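Local coordinates for protein L-threonine dehydrogenase (Flavobacterium frigidimaris, PDB 2YY7) that binds NAD and probably catalyses the NAD-dependent oxidation of L-threonine at its 3-hydroxyl, on a short-chain dehydrogenase-reductase fold, at residues I5-A10 against Y73-L78; C11-T16 against L173-T178; T16-K21 against D221-I226; T185-D190 against M211-M216. One frame throughout, in Å; residues are numbered along the deposited sequence.

Contact 1: I5-A10 against Y73-L78; sequences ILIIGA and YLMAAL. With NAD (nicotinamide-adenine-dinucleotide), chain E.
The first strand of the Rossmann fold, 5-8, runs beside strand 71-74 here and ends in the glycine-rich turn that receives NAD. The two segments point nearly the same way, 14° apart, and the parallel ladder alternates as expected: Tyr73 N donates to Leu6 O (3.0 Å), Ile8 N to Tyr73 O (2.9 Å) and Met75 N to Ile8 O (2.8 Å). All three donors lie in the planes of the carbonyls they approach, but the last bond is the most bent, 145° at the hydrogen, as segment 73-78 leaves the strand.

Side chains sort onto the two faces. On one, Ile7 and Tyr73 lie together; the CG2 branch of Ile5 is set anti to its backbone N and meets the tyrosine ring obliquely, 3.4 Å from Tyr73 CD2. On the other, Ile8 crosses Leu74 obliquely, and Ile8 CG2 rests 4.0 Å from Leu74 CD1 and 4.1 Å from Ala76 CB.

Gly9 is dictated by its surroundings. Its positive phi, 87°, would press a side chain against the preceding carbonyl, and any CB would also run into Ala76 N. The cofactor comes up to the bare backbone: Gly9 CA lies 3.6 Å from the ribose oxygen O4B of NAD, while Ala76 CB approaches the adenine at C4A, also at 3.6 Å.

Strand 31-35 pairs with the far edge of strand 5-8 and strand 112-118 continues the sheet beyond 71-74, with helix 13-26 packed on Ile5, Ile7 and Met75 and helix 87-106 on Leu74.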
# COMPACT_ATOMS: atom_id res chain seq x y z
N ILE A 5 0.23 -28.25 9.76
CA ILE A 5 0.02 -27.27 8.70
C ILE A 5 -1.37 -27.17 8.07
O ILE A 5 -2.03 -28.17 7.81
CB ILE A 5 1.03 -27.53 7.55
CG1 ILE A 5 2.46 -27.52 8.12
CG2 ILE A 5 0.87 -26.47 6.46
CD1 ILE A 5 3.50 -28.09 7.18
N LEU A 6 -1.79 -25.94 7.82
CA LEU A 6 -3.06 -25.67 7.17
C LEU A 6 -2.77 -24.85 5.92
O LEU A 6 -2.24 -23.73 6.01
CB LEU A 6 -4.01 -24.88 8.08
CG LEU A 6 -5.30 -24.41 7.40
CD1 LEU A 6 -6.11 -25.62 6.92
CD2 LEU A 6 -6.12 -23.57 8.38
N ILE A 7 -3.06 -25.41 4.76
CA ILE A 7 -2.85 -24.71 3.50
C ILE A 7 -4.20 -24.21 3.00
O ILE A 7 -5.10 -25.00 2.71
CB ILE A 7 -2.23 -25.64 2.44
CG1 ILE A 7 -0.85 -26.11 2.90
CG2 ILE A 7 -2.12 -24.91 1.11
CD1 ILE A 7 -0.25 -27.19 2.03
N ILE A 8 -4.34 -22.89 2.93
CA ILE A 8 -5.58 -22.28 2.48
C ILE A 8 -5.40 -21.97 0.99
O ILE A 8 -4.46 -21.27 0.60
CB ILE A 8 -5.86 -20.98 3.27
CG1 ILE A 8 -5.90 -21.30 4.77
CG2 ILE A 8 -7.18 -20.36 2.83
CD1 ILE A 8 -6.14 -20.09 5.65
N GLY A 9 -6.29 -22.52 0.17
CA GLY A 9 -6.21 -22.35 -1.27
C GLY A 9 -5.31 -23.45 -1.81
O GLY A 9 -4.53 -23.23 -2.73
N ALA A 10 -5.45 -24.64 -1.24
CA ALA A 10 -4.63 -25.80 -1.60
C ALA A 10 -4.84 -26.37 -2.99
O ALA A 10 -4.00 -27.13 -3.49
CB ALA A 10 -4.80 -26.90 -0.55
N TYR A 73 -0.27 -21.53 5.60
CA TYR A 73 0.23 -21.08 4.31
C TYR A 73 -1.02 -20.54 3.61
O TYR A 73 -1.86 -21.32 3.14
CB TYR A 73 0.82 -22.24 3.50
CG TYR A 73 2.11 -22.81 4.04
CD1 TYR A 73 3.32 -22.65 3.35
CD2 TYR A 73 2.13 -23.52 5.24
CE1 TYR A 73 4.51 -23.19 3.84
CE2 TYR A 73 3.32 -24.07 5.74
CZ TYR A 73 4.51 -23.90 5.03
OH TYR A 73 5.67 -24.44 5.53
N LEU A 74 -1.16 -19.22 3.57
CA LEU A 74 -2.31 -18.56 2.94
C LEU A 74 -2.05 -18.31 1.46
O LEU A 74 -1.42 -17.32 1.08
CB LEU A 74 -2.61 -17.24 3.65
CG LEU A 74 -3.69 -16.32 3.06
CD1 LEU A 74 -5.04 -17.03 3.04
CD2 LEU A 74 -3.78 -15.06 3.91
N MET A 75 -2.56 -19.20 0.62
CA MET A 75 -2.35 -19.10 -0.81
C MET A 75 -3.54 -18.53 -1.56
O MET A 75 -3.42 -18.16 -2.72
CB MET A 75 -2.02 -20.49 -1.38
CG MET A 75 -0.96 -21.23 -0.58
SD MET A 75 0.57 -20.28 -0.40
CE MET A 75 1.40 -20.69 -1.93
N ALA A 76 -4.69 -18.45 -0.90
CA ALA A 76 -5.90 -17.94 -1.54
C ALA A 76 -5.84 -16.45 -1.85
O ALA A 76 -5.46 -15.65 -1.00
CB ALA A 76 -7.13 -18.26 -0.68
N ALA A 77 -6.23 -16.10 -3.07
CA ALA A 77 -6.25 -14.71 -3.54
C ALA A 77 -6.53 -14.74 -5.03
O ALA A 77 -6.41 -15.79 -5.66
CB ALA A 77 -4.89 -14.05 -3.30
N LEU A 78 -6.92 -13.60 -5.58
CA LEU A 78 -7.15 -13.49 -7.02
C LEU A 78 -5.84 -12.95 -7.60
O LEU A 78 -5.21 -12.07 -7.00
CB LEU A 78 -8.30 -12.53 -7.34
CG LEU A 78 -9.71 -12.94 -6.90
CD1 LEU A 78 -10.74 -12.03 -7.55
CD2 LEU A 78 -9.98 -14.38 -7.31
PA NAD E . -4.60 -20.08 -7.99
O1A NAD E . -4.14 -21.14 -8.94
O2A NAD E . -5.56 -19.09 -8.55
O5B NAD E . -5.09 -20.71 -6.63
C5B NAD E . -5.89 -19.99 -5.73
C4B NAD E . -6.71 -20.96 -4.91
O4B NAD E . -7.37 -20.20 -3.89
C3B NAD E . -7.79 -21.67 -5.77
O3B NAD E . -7.73 -23.10 -5.61
C2B NAD E . -9.09 -21.04 -5.27
O2B NAD E . -10.19 -21.93 -5.34
C1B NAD E . -8.72 -20.65 -3.83
N9A NAD E . -9.62 -19.64 -3.26
C8A NAD E . -10.11 -18.51 -3.91
N7A NAD E . -10.92 -17.86 -3.05
C5A NAD E . -10.93 -18.55 -1.89
C6A NAD E . -11.61 -18.35 -0.71
N6A NAD E . -12.49 -17.37 -0.60
N1A NAD E . -11.45 -19.24 0.32
C2A NAD E . -10.62 -20.34 0.19
N3A NAD E . -9.94 -20.58 -0.99
C4A NAD E . -10.12 -19.68 -2.02
O3 NAD E . -3.33 -19.20 -7.54
PN NAD E . -1.78 -19.66 -7.33
O1N NAD E . -1.67 -20.97 -6.62
O2N NAD E . -1.10 -19.38 -8.63
O5D NAD E . -1.27 -18.50 -6.31
C5D NAD E . -1.29 -18.71 -4.89
C4D NAD E . -0.66 -17.48 -4.20
O4D NAD E . 0.62 -17.22 -4.76
C3D NAD E . -1.45 -16.19 -4.40
O3D NAD E . -1.31 -15.38 -3.24
C2D NAD E . -0.71 -15.49 -5.52
O2D NAD E . -1.02 -14.12 -5.48
C1D NAD E . 0.74 -15.86 -5.23
N1N NAD E . 1.56 -15.73 -6.46
C2N NAD E . 1.38 -16.62 -7.50
C3N NAD E . 2.15 -16.49 -8.65
C7N NAD E . 2.06 -17.51 -9.75
O7N NAD E . 2.82 -17.23 -10.87
N7N NAD E . 1.26 -18.59 -9.67
C4N NAD E . 3.09 -15.45 -8.76
C5N NAD E . 3.28 -14.57 -7.69
C6N NAD E . 2.50 -14.70 -6.55

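Contact 2: C11-T16 against L173-T178; sequences CGQIGT and LISWST. With NAD (nicotinamide-adenine-dinucleotide), chain E.
Three hydrogen bonds grip a water oxygen between the glycine-rich turn of the Rossmann fold and the loop that leaves strand 164-174. The water donates to Gln13 O (2.7 Å) and to Ser177 OG (2.7 Å), and shares a third bond with Ser175 OG; Ser177 OG is also bonded to Glu17. Beside it a chain of hydrogen bonds joins the segments directly. Thr178 OG1 reaches tip to tip toward Thr16 OG1 and donates to it at 3.0 Å, and Thr16 OG1 donates in turn to Gly12 O at 2.8 Å, from above the carbonyl plane. Thr16 N bonds to the same carbonyl, so Gly12 O takes two donors in the first turn of helix 13-26. An alanine at Thr16 would remove the middle hydroxyl and would probably loosen the tie between that turn and Thr178.

Both segments present backbone N-H groups to NAD. Gln13 N and Ile14 N, at the helix start, each bind one phosphate of the diphosphate, and the partial positive charge of that helix end is likely to favour them; Leu173 N holds the carboxamide oxygen O7N. Near the nicotinamide ribose and carboxamide, Ile14 and Leu173 cross at about a right angle, Ile14 CD1 lying 3.5 Å from Leu173 CD1.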
# COMPACT_ATOMS: atom_id res chain seq x y z
N CYS A 11 -5.96 -26.04 -3.62
CA CYS A 11 -6.27 -26.55 -4.95
C CYS A 11 -5.70 -25.69 -6.08
O CYS A 11 -5.87 -26.01 -7.26
CB CYS A 11 -7.78 -26.70 -5.11
SG CYS A 11 -8.50 -27.92 -3.96
N GLY A 12 -5.01 -24.62 -5.72
CA GLY A 12 -4.43 -23.73 -6.71
C GLY A 12 -3.20 -24.27 -7.40
O GLY A 12 -2.72 -25.38 -7.10
N GLN A 13 -2.67 -23.49 -8.34
CA GLN A 13 -1.48 -23.88 -9.09
C GLN A 13 -0.31 -24.20 -8.15
O GLN A 13 0.39 -25.20 -8.35
CB GLN A 13 -1.05 -22.77 -10.06
CG GLN A 13 0.00 -23.23 -11.08
CD GLN A 13 0.72 -22.08 -11.78
OE1 GLN A 13 1.45 -22.29 -12.75
NE2 GLN A 13 0.54 -20.87 -11.28
N ILE A 14 -0.10 -23.37 -7.13
CA ILE A 14 0.99 -23.60 -6.19
C ILE A 14 0.57 -24.58 -5.10
O ILE A 14 1.30 -25.53 -4.79
CB ILE A 14 1.44 -22.30 -5.49
CG1 ILE A 14 1.81 -21.24 -6.52
CG2 ILE A 14 2.63 -22.59 -4.57
CD1 ILE A 14 2.13 -19.88 -5.91
N GLY A 15 -0.60 -24.33 -4.52
CA GLY A 15 -1.12 -25.16 -3.45
C GLY A 15 -1.07 -26.65 -3.73
O GLY A 15 -0.80 -27.44 -2.82
N THR A 16 -1.34 -27.03 -4.97
CA THR A 16 -1.34 -28.44 -5.37
C THR A 16 0.02 -29.09 -5.08
O THR A 16 0.09 -30.13 -4.43
CB THR A 16 -1.65 -28.59 -6.88
OG1 THR A 16 -2.99 -28.14 -7.14
CG2 THR A 16 -1.52 -30.05 -7.31
N LEU A 173 5.26 -18.00 -12.17
CA LEU A 173 5.49 -19.43 -11.96
C LEU A 173 4.99 -20.35 -13.06
O LEU A 173 3.93 -20.13 -13.65
CB LEU A 173 4.89 -19.87 -10.62
CG LEU A 173 5.38 -19.18 -9.35
CD1 LEU A 173 4.88 -19.95 -8.13
CD2 LEU A 173 6.90 -19.10 -9.33
N ILE A 174 5.75 -21.41 -13.32
CA ILE A 174 5.44 -22.37 -14.38
C ILE A 174 5.28 -23.79 -13.83
O ILE A 174 6.16 -24.28 -13.12
CB ILE A 174 6.55 -22.33 -15.44
CG1 ILE A 174 6.67 -20.90 -15.99
CG2 ILE A 174 6.26 -23.32 -16.56
CD1 ILE A 174 8.03 -20.56 -16.58
N SER A 175 4.17 -24.44 -14.16
CA SER A 175 3.94 -25.80 -13.68
C SER A 175 3.17 -26.66 -14.68
O SER A 175 2.58 -26.14 -15.63
CB SER A 175 3.17 -25.77 -12.36
OG SER A 175 1.85 -25.29 -12.57
N TRP A 176 3.17 -27.96 -14.43
CA TRP A 176 2.51 -28.95 -15.28
C TRP A 176 1.34 -29.68 -14.62
O TRP A 176 0.53 -30.30 -15.30
CB TRP A 176 3.53 -29.99 -15.73
CG TRP A 176 4.26 -30.62 -14.57
CD1 TRP A 176 5.46 -30.23 -14.05
CD2 TRP A 176 3.79 -31.69 -13.74
NE1 TRP A 176 5.76 -30.99 -12.94
CE2 TRP A 176 4.75 -31.89 -12.72
CE3 TRP A 176 2.63 -32.49 -13.75
CZ2 TRP A 176 4.60 -32.86 -11.73
CZ3 TRP A 176 2.49 -33.46 -12.75
CH2 TRP A 176 3.47 -33.64 -11.76
N SER A 177 1.25 -29.63 -13.29
CA SER A 177 0.19 -30.36 -12.58
C SER A 177 -1.19 -29.71 -12.49
O SER A 177 -2.19 -30.41 -12.43
CB SER A 177 0.65 -30.72 -11.17
OG SER A 177 0.86 -29.55 -10.39
N THR A 178 -1.24 -28.38 -12.47
CA THR A 178 -2.51 -27.67 -12.36
C THR A 178 -2.47 -26.38 -13.18
O THR A 178 -1.43 -25.72 -13.25
CB THR A 178 -2.80 -27.33 -10.88
OG1 THR A 178 -2.70 -28.52 -10.09
CG2 THR A 178 -4.18 -26.73 -10.71
PA NAD E . -4.60 -20.08 -7.99
O1A NAD E . -4.14 -21.14 -8.94
O2A NAD E . -5.56 -19.09 -8.55
O5B NAD E . -5.09 -20.71 -6.63
C5B NAD E . -5.89 -19.99 -5.73
C4B NAD E . -6.71 -20.96 -4.91
O4B NAD E . -7.37 -20.20 -3.89
C3B NAD E . -7.79 -21.67 -5.77
O3B NAD E . -7.73 -23.10 -5.61
C2B NAD E . -9.09 -21.04 -5.27
O2B NAD E . -10.19 -21.93 -5.34
C1B NAD E . -8.72 -20.65 -3.83
N9A NAD E . -9.62 -19.64 -3.26
C8A NAD E . -10.11 -18.51 -3.91
N7A NAD E . -10.92 -17.86 -3.05
C5A NAD E . -10.93 -18.55 -1.89
C6A NAD E . -11.61 -18.35 -0.71
N6A NAD E . -12.49 -17.37 -0.60
N1A NAD E . -11.45 -19.24 0.32
C2A NAD E . -10.62 -20.34 0.19
N3A NAD E . -9.94 -20.58 -0.99
C4A NAD E . -10.12 -19.68 -2.02
O3 NAD E . -3.33 -19.20 -7.54
PN NAD E . -1.78 -19.66 -7.33
O1N NAD E . -1.67 -20.97 -6.62
O2N NAD E . -1.10 -19.38 -8.63
O5D NAD E . -1.27 -18.50 -6.31
C5D NAD E . -1.29 -18.71 -4.89
C4D NAD E . -0.66 -17.48 -4.20
O4D NAD E . 0.62 -17.22 -4.76
C3D NAD E . -1.45 -16.19 -4.40
O3D NAD E . -1.31 -15.38 -3.24
C2D NAD E . -0.71 -15.49 -5.52
O2D NAD E . -1.02 -14.12 -5.48
C1D NAD E . 0.74 -15.86 -5.23
N1N NAD E . 1.56 -15.73 -6.46
C2N NAD E . 1.38 -16.62 -7.50
C3N NAD E . 2.15 -16.49 -8.65
C7N NAD E . 2.06 -17.51 -9.75
O7N NAD E . 2.82 -17.23 -10.87
N7N NAD E . 1.26 -18.59 -9.67
C4N NAD E . 3.09 -15.45 -8.76
C5N NAD E . 3.28 -14.57 -7.69
C6N NAD E . 2.50 -14.70 -6.55
O HOH W 1 0.58 -26.85 -10.52

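Contact 3: T16-K21 against D221-I226; sequences TELTQK and DATINI
Leu18 and Thr223 cross at about a right angle, methyl against methyl, where helix 13-26 of the Rossmann fold packs beside helix 216-228. The short helical segments lie 10.6 Å apart at their closest and cross at -50°, both running in broadly the same N-to-C sense, so contact is confined to a few side chains around the crossing. Leu18 holds CG anti to its backbone N (chi1 177°), which swings its branch across the gap even though its CB does not start out in that direction; CD1 then lies 3.9 Å from Thr223 CG2. The same methyl is 4.3 Å from Ile224 CG1, so one leucine branch bears on two consecutive residues of the opposing helix.

Thr223 divides its branches by chemistry. CG2, anti to the backbone N, faces the leucine, while the hydroxyl, beside the backbone N, bonds with Tyr170 OH and with Ala219 O one helical turn back, leaving an apolar surface at the interface.

One turn after Leu18, Lys21 lays the first part of its chain across the end of Ile224, again at about a right angle. Ile220 touches both Leu18 and Lys21, and Leu22 and Leu25 extend the packing around Ile224. Bending at chi2 (61°), the lysine brings its ammonium near Asp221, where both residues are partly exposed. Attraction there would at most be long-range, for Lys21 NZ stays 5.0 Å from Asp221 OD2.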
# COMPACT_ATOMS: atom_id res chain seq x y z
N THR A 16 -1.34 -27.03 -4.97
CA THR A 16 -1.34 -28.44 -5.37
C THR A 16 0.02 -29.09 -5.08
O THR A 16 0.09 -30.13 -4.43
CB THR A 16 -1.65 -28.59 -6.88
OG1 THR A 16 -2.99 -28.14 -7.14
CG2 THR A 16 -1.52 -30.05 -7.31
N GLU A 17 1.08 -28.46 -5.57
CA GLU A 17 2.44 -28.97 -5.38
C GLU A 17 2.94 -28.77 -3.95
O GLU A 17 3.61 -29.64 -3.40
CB GLU A 17 3.39 -28.28 -6.35
CG GLU A 17 3.11 -28.59 -7.81
CD GLU A 17 3.26 -30.06 -8.13
OE1 GLU A 17 4.33 -30.63 -7.84
OE2 GLU A 17 2.30 -30.65 -8.68
N LEU A 18 2.62 -27.62 -3.37
CA LEU A 18 3.03 -27.29 -2.01
C LEU A 18 2.49 -28.30 -1.01
O LEU A 18 3.21 -28.74 -0.11
CB LEU A 18 2.53 -25.89 -1.63
CG LEU A 18 2.83 -25.43 -0.20
CD1 LEU A 18 4.34 -25.29 -0.00
CD2 LEU A 18 2.14 -24.11 0.06
N THR A 19 1.23 -28.67 -1.16
CA THR A 19 0.59 -29.64 -0.27
C THR A 19 1.27 -31.01 -0.39
O THR A 19 1.54 -31.67 0.61
CB THR A 19 -0.91 -29.80 -0.61
OG1 THR A 19 -1.57 -28.53 -0.46
CG2 THR A 19 -1.57 -30.81 0.33
N GLN A 20 1.55 -31.43 -1.62
CA GLN A 20 2.19 -32.72 -1.86
C GLN A 20 3.58 -32.78 -1.24
O GLN A 20 3.91 -33.74 -0.54
CB GLN A 20 2.28 -33.00 -3.36
CG GLN A 20 2.80 -34.40 -3.70
CD GLN A 20 2.89 -34.65 -5.20
OE1 GLN A 20 3.61 -33.95 -5.92
NE2 GLN A 20 2.16 -35.65 -5.68
N LYS A 21 4.38 -31.76 -1.49
CA LYS A 21 5.74 -31.71 -0.96
C LYS A 21 5.76 -31.66 0.57
O LYS A 21 6.55 -32.35 1.21
CB LYS A 21 6.48 -30.50 -1.53
CG LYS A 21 7.94 -30.39 -1.11
CD LYS A 21 8.76 -31.58 -1.56
CE LYS A 21 10.22 -31.40 -1.16
NZ LYS A 21 11.06 -32.57 -1.55
N ASP A 221 10.41 -25.18 -3.20
CA ASP A 221 11.57 -25.33 -2.34
C ASP A 221 11.80 -24.03 -1.56
O ASP A 221 12.10 -24.05 -0.37
CB ASP A 221 12.81 -25.67 -3.17
CG ASP A 221 12.82 -27.12 -3.63
OD1 ASP A 221 13.62 -27.47 -4.53
OD2 ASP A 221 12.03 -27.92 -3.10
N ALA A 222 11.64 -22.91 -2.25
CA ALA A 222 11.82 -21.60 -1.63
C ALA A 222 10.84 -21.43 -0.48
O ALA A 222 11.22 -21.03 0.62
CB ALA A 222 11.60 -20.50 -2.67
N THR A 223 9.57 -21.73 -0.75
CA THR A 223 8.52 -21.61 0.24
C THR A 223 8.80 -22.43 1.49
O THR A 223 8.72 -21.93 2.61
CB THR A 223 7.16 -22.05 -0.34
OG1 THR A 223 6.86 -21.26 -1.50
CG2 THR A 223 6.05 -21.88 0.69
N ILE A 224 9.15 -23.70 1.29
CA ILE A 224 9.44 -24.59 2.40
C ILE A 224 10.71 -24.20 3.16
O ILE A 224 10.74 -24.23 4.38
CB ILE A 224 9.57 -26.05 1.91
CG1 ILE A 224 8.23 -26.51 1.32
CG2 ILE A 224 10.02 -26.96 3.05
CD1 ILE A 224 8.27 -27.89 0.72
N ASN A 225 11.75 -23.84 2.42
CA ASN A 225 13.01 -23.48 3.06
C ASN A 225 12.96 -22.21 3.91
O ASN A 225 13.53 -22.18 4.99
CB ASN A 225 14.12 -23.37 2.01
CG ASN A 225 14.53 -24.72 1.45
OD1 ASN A 225 14.28 -25.76 2.08
ND2 ASN A 225 15.16 -24.73 0.29
N ILE A 226 12.27 -21.17 3.44
CA ILE A 226 12.20 -19.95 4.23
C ILE A 226 11.38 -20.21 5.50
O ILE A 226 11.64 -19.62 6.55
CB ILE A 226 11.56 -18.77 3.44
CG1 ILE A 226 11.69 -17.48 4.26
CG2 ILE A 226 10.10 -19.06 3.13
CD1 ILE A 226 11.28 -16.21 3.52

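Contact 4: T185-D190 against M211-M216; sequences TDYAVD and MPMMYM
The ring of Tyr187 meets the end of Met213 obliquely, with Tyr187 CE1 3.6 Å from Met213 CE; Phe204, Tyr201 and Cys203 also touch this tyrosine. Met213 CE is where the packing converges. It lies 3.6 Å from Ala188 CB and 3.7 Å from Thr185 CB, so a single thioether methyl sits among Thr185, Tyr187 and Ala188 of segment 185-190. A bend at chi2 (-86°) lets the methionine slide alongside Thr185, the two side chains running in opposite directions. An alanine at Met213 would lose the thioether and its methyl, and would probably leave Tyr187, Ala188 and Thr185 poorly packed against the strand.

The strand is 211-215, which in this Rossmann-type sheet runs parallel to 164-174 on one side and antiparallel to 245-247 on the other. Extended alternation brings Met211 and Met213 to the same face, toward the helix, with Pro212 directed away. Met211 supplies a second methyl: Met211 CE is 3.6 Å from Thr185 CG2, the branch that stands anti to the carbonyl carbon. Thr185 OG1 occupies the more crowded position between N and C and bonds to a glycerol, probably from the crystallisation liquor. Asp186 O accepts from both Val189 N and Asp190 N.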
# COMPACT_ATOMS: atom_id res chain seq x y z
N THR A 185 1.72 -13.87 -16.29
CA THR A 185 2.79 -14.72 -16.79
C THR A 185 2.30 -16.10 -17.23
O THR A 185 3.10 -16.96 -17.61
CB THR A 185 3.87 -14.90 -15.70
OG1 THR A 185 3.26 -15.34 -14.48
CG2 THR A 185 4.59 -13.58 -15.44
N ASP A 186 0.99 -16.31 -17.19
CA ASP A 186 0.41 -17.60 -17.55
C ASP A 186 0.75 -18.11 -18.95
O ASP A 186 0.63 -19.31 -19.22
CB ASP A 186 -1.11 -17.55 -17.37
CG ASP A 186 -1.53 -17.40 -15.91
OD1 ASP A 186 -0.65 -17.19 -15.04
OD2 ASP A 186 -2.74 -17.48 -15.64
N TYR A 187 1.19 -17.23 -19.84
CA TYR A 187 1.53 -17.66 -21.20
C TYR A 187 2.67 -18.68 -21.18
O TYR A 187 2.76 -19.53 -22.07
CB TYR A 187 1.94 -16.48 -22.08
CG TYR A 187 3.42 -16.19 -22.08
CD1 TYR A 187 3.98 -15.31 -21.14
CD2 TYR A 187 4.28 -16.83 -22.97
CE1 TYR A 187 5.36 -15.08 -21.10
CE2 TYR A 187 5.66 -16.62 -22.93
CZ TYR A 187 6.19 -15.74 -21.99
OH TYR A 187 7.55 -15.54 -21.94
N ALA A 188 3.55 -18.58 -20.18
CA ALA A 188 4.70 -19.48 -20.06
C ALA A 188 4.28 -20.92 -19.73
O ALA A 188 5.10 -21.83 -19.77
CB ALA A 188 5.68 -18.96 -19.02
N VAL A 189 3.02 -21.09 -19.37
CA VAL A 189 2.47 -22.41 -19.07
C VAL A 189 1.67 -22.84 -20.29
O VAL A 189 1.87 -23.92 -20.84
CB VAL A 189 1.55 -22.37 -17.82
CG1 VAL A 189 0.88 -23.74 -17.62
CG2 VAL A 189 2.37 -22.01 -16.59
N ASP A 190 0.76 -21.96 -20.73
CA ASP A 190 -0.08 -22.24 -21.88
C ASP A 190 0.72 -22.66 -23.12
O ASP A 190 0.34 -23.59 -23.83
CB ASP A 190 -0.92 -21.00 -22.22
CG ASP A 190 -1.98 -20.71 -21.18
OD1 ASP A 190 -2.60 -19.63 -21.26
OD2 ASP A 190 -2.20 -21.56 -20.29
N MET A 211 10.53 -11.09 -18.73
CA MET A 211 9.98 -11.13 -17.39
C MET A 211 10.70 -12.11 -16.48
O MET A 211 11.38 -13.02 -16.95
CB MET A 211 8.50 -11.53 -17.43
CG MET A 211 7.63 -10.65 -18.30
SD MET A 211 5.92 -11.26 -18.32
CE MET A 211 5.26 -10.40 -16.90
N PRO A 212 10.56 -11.92 -15.15
CA PRO A 212 11.18 -12.79 -14.15
C PRO A 212 10.29 -14.02 -14.02
O PRO A 212 9.08 -13.88 -13.79
CB PRO A 212 11.15 -11.94 -12.87
CG PRO A 212 11.02 -10.53 -13.38
CD PRO A 212 10.06 -10.69 -14.53
N MET A 213 10.87 -15.20 -14.16
CA MET A 213 10.10 -16.44 -14.07
C MET A 213 10.79 -17.45 -13.17
O MET A 213 11.97 -17.30 -12.83
CB MET A 213 9.94 -17.05 -15.47
CG MET A 213 9.14 -16.19 -16.44
SD MET A 213 7.36 -16.46 -16.31
CE MET A 213 6.79 -15.71 -17.85
N MET A 214 10.05 -18.48 -12.78
CA MET A 214 10.57 -19.54 -11.93
C MET A 214 9.77 -20.82 -12.12
O MET A 214 8.54 -20.78 -12.24
CB MET A 214 10.52 -19.11 -10.46
CG MET A 214 11.09 -20.15 -9.49
SD MET A 214 11.11 -19.55 -7.79
CE MET A 214 12.46 -18.34 -7.88
N TYR A 215 10.45 -21.96 -12.15
CA TYR A 215 9.78 -23.24 -12.29
C TYR A 215 9.16 -23.55 -10.93
O TYR A 215 9.75 -23.23 -9.90
CB TYR A 215 10.78 -24.34 -12.67
CG TYR A 215 10.14 -25.61 -13.19
CD1 TYR A 215 10.78 -26.84 -13.06
CD2 TYR A 215 8.90 -25.57 -13.84
CE1 TYR A 215 10.21 -28.00 -13.56
CE2 TYR A 215 8.32 -26.74 -14.34
CZ TYR A 215 8.99 -27.95 -14.20
OH TYR A 215 8.42 -29.10 -14.69
N MET A 216 7.98 -24.17 -10.92
CA MET A 216 7.29 -24.48 -9.66
C MET A 216 8.12 -25.24 -8.62
O MET A 216 8.03 -24.95 -7.42
CB MET A 216 5.99 -25.23 -9.94
CG MET A 216 5.07 -25.39 -8.72
SD MET A 216 4.45 -23.81 -8.07
CE MET A 216 3.22 -23.39 -9.32

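Helix 13-26 ties the first three contacts together. Contact 1 meets contact 2 where Met75 CE lies 3.5 Å from Ile14 CG2, and contact 3 where Tyr73 CD1 lies 3.8 Å from Leu18 CD2. Contacts 2 and 3 share Thr16 and are joined by a probable hydrogen bond, Ser177 OG to Glu17 OE2 at 2.5 Å. Contact 4 reaches contact 2 through the sheet, Met216 N lying 2.9 Å from Ile174 O. NAD spans contacts 1 and 2, from adenine to nicotinamide. The side chain of Thr185 in contact 4 comes within about 4 Å of the bound NAD, nearest atoms counted. The side chain of Leu18 in contact 3 stays about 8 Å from the bound NAD. The centres of contacts 1 and 4 are about 20 Å apart.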